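Local coordinates for serine--tRNA ligase, cytoplasmic (Candida albicans, PDB 3QNE), which activates serine with ATP and transfers it to the acceptor end of tRNA(Ser), working as a homodimer with the tRNA bound across both subunits, at residues A[262-267]-A[306-311]. Numbering follows the deposited sequence.
Sequences SPAEQL and LTEPEK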
# COMPACT_ATOMS: atom_id res chain seq x y z
N SER A 262 -2.88 12.91 -33.30
CA SER A 262 -4.17 13.04 -34.00
C SER A 262 -5.29 13.09 -32.99
O SER A 262 -6.05 12.13 -32.86
CB SER A 262 -4.40 11.86 -34.95
OG SER A 262 -3.34 11.75 -35.88
N PRO A 263 -5.39 14.21 -32.25
CA PRO A 263 -6.23 14.29 -31.05
C PRO A 263 -7.72 14.18 -31.33
O PRO A 263 -8.46 13.73 -30.46
CB PRO A 263 -5.90 15.68 -30.48
CG PRO A 263 -5.37 16.47 -31.68
CD PRO A 263 -4.62 15.44 -32.49
N ALA A 264 -8.17 14.60 -32.51
CA ALA A 264 -9.59 14.49 -32.82
C ALA A 264 -9.99 13.03 -32.69
O ALA A 264 -11.09 12.72 -32.24
CB ALA A 264 -9.88 15.01 -34.22
N GLU A 265 -9.08 12.15 -33.04
CA GLU A 265 -9.34 10.72 -33.04
C GLU A 265 -8.86 10.02 -31.76
O GLU A 265 -9.52 9.10 -31.29
CB GLU A 265 -8.70 10.09 -34.27
CG GLU A 265 -8.80 8.58 -34.33
CD GLU A 265 -8.01 8.01 -35.50
OE1 GLU A 265 -8.02 6.77 -35.69
OE2 GLU A 265 -7.39 8.80 -36.24
N GLN A 266 -7.73 10.46 -31.21
CA GLN A 266 -7.11 9.77 -30.06
C GLN A 266 -7.64 10.22 -28.69
O GLN A 266 -7.54 9.47 -27.72
CB GLN A 266 -5.61 9.97 -30.08
CG GLN A 266 -4.93 9.42 -31.33
CD GLN A 266 -3.52 9.94 -31.48
OE1 GLN A 266 -3.23 11.09 -31.14
NE2 GLN A 266 -2.62 9.10 -31.98
N LEU A 267 -8.17 11.44 -28.62
CA LEU A 267 -8.67 12.01 -27.37
C LEU A 267 -10.19 12.15 -27.46
O LEU A 267 -10.73 12.21 -28.56
CB LEU A 267 -8.03 13.38 -27.13
CG LEU A 267 -6.52 13.37 -26.91
CD1 LEU A 267 -5.95 14.79 -26.92
CD2 LEU A 267 -6.20 12.65 -25.61
N LEU A 306 -7.66 12.91 -20.08
CA LEU A 306 -6.88 13.81 -20.92
C LEU A 306 -7.76 14.23 -22.10
O LEU A 306 -8.43 13.39 -22.71
CB LEU A 306 -5.65 13.07 -21.46
CG LEU A 306 -4.69 12.46 -20.45
CD1 LEU A 306 -3.43 11.99 -21.19
CD2 LEU A 306 -4.32 13.52 -19.41
N THR A 307 -7.76 15.53 -22.40
CA THR A 307 -8.51 16.06 -23.52
C THR A 307 -7.69 17.08 -24.31
O THR A 307 -6.64 17.54 -23.84
CB THR A 307 -9.79 16.83 -23.05
OG1 THR A 307 -9.42 18.10 -22.50
CG2 THR A 307 -10.52 16.06 -21.97
N GLU A 308 -8.20 17.44 -25.48
CA GLU A 308 -7.72 18.63 -26.18
C GLU A 308 -8.00 19.87 -25.34
O GLU A 308 -9.04 19.94 -24.66
CB GLU A 308 -8.42 18.78 -27.53
CG GLU A 308 -8.30 17.56 -28.42
CD GLU A 308 -8.84 17.84 -29.80
OE1 GLU A 308 -8.47 18.88 -30.37
OE2 GLU A 308 -9.64 17.03 -30.31
N PRO A 309 -7.09 20.85 -25.41
CA PRO A 309 -7.22 22.07 -24.61
C PRO A 309 -8.59 22.71 -24.82
O PRO A 309 -9.23 23.18 -23.87
CB PRO A 309 -6.11 22.97 -25.16
CG PRO A 309 -5.09 22.02 -25.68
CD PRO A 309 -5.84 20.82 -26.19
N GLU A 310 -9.07 22.68 -26.06
CA GLU A 310 -10.31 23.35 -26.43
C GLU A 310 -11.52 22.65 -25.79
O GLU A 310 -12.60 23.22 -25.73
CB GLU A 310 -10.44 23.39 -27.95
CG GLU A 310 -9.32 24.17 -28.67
CD GLU A 310 -8.00 23.38 -28.88
OE1 GLU A 310 -7.89 22.19 -28.49
OE2 GLU A 310 -7.05 23.97 -29.46
N LYS A 311 -11.33 21.44 -25.30
CA LYS A 311 -12.47 20.64 -24.85
C LYS A 311 -12.54 20.37 -23.35
O LYS A 311 -13.48 19.70 -22.88
CB LYS A 311 -12.50 19.31 -25.60
CG LYS A 311 -12.92 19.41 -27.06
CD LYS A 311 -12.83 18.03 -27.68
CE LYS A 311 -13.31 18.02 -29.11
NZ LYS A 311 -13.07 16.67 -29.69
O HOH W 1 -10.64 15.10 -28.79
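E308 lays its side chain across the ring of P263 at about a right angle, the methylene CG 3.7 Å from P263 CB and the carboxylate carbon CD equally close to that ring atom. With CG anti to its carbonyl carbon and the chain extended beyond, E308 carries its carboxylate past the pyrrolidine to end beside the short helix 263-266, with OE2 3.6 Å from A264 CA. No direct hydrogen bond joins the two segments; a water bridges them. It lies 2.7 Å from E308 OE2 and is placed to donate to that oxygen or to the carbonyl P263 O, with more acceptors around it than protons to serve them, while it accepts from K311 NZ at 3.0 Å. The ammonium of K311, on a fully stretched chain, also forms a salt bridge with E308 OE2, which probably favours the ionised carboxylate. Next to this water-linked polar cluster L267, the first residue past helix 263-266, turns its side chain to the strand. With CG anti to its carbonyl carbon (chi1 -65°), its two methyls divide the work: CD1 rests against the T307-E308 peptide, 3.8 Å from E308 N, and CD2 approaches L306 O at 3.7 Å. F260 touches both L267 and L306, and C385 borders P263 and L267. At the strand exit E308 O is gripped from opposite faces of its carbonyl plane by T307 OG1 and by K311 N. The arrangement joins a short helical turn to one end of the adjacent strands 269-278 and 297-307, in the largely antiparallel sheet characteristic of the class II aminoacyl-tRNA synthetase catalytic core.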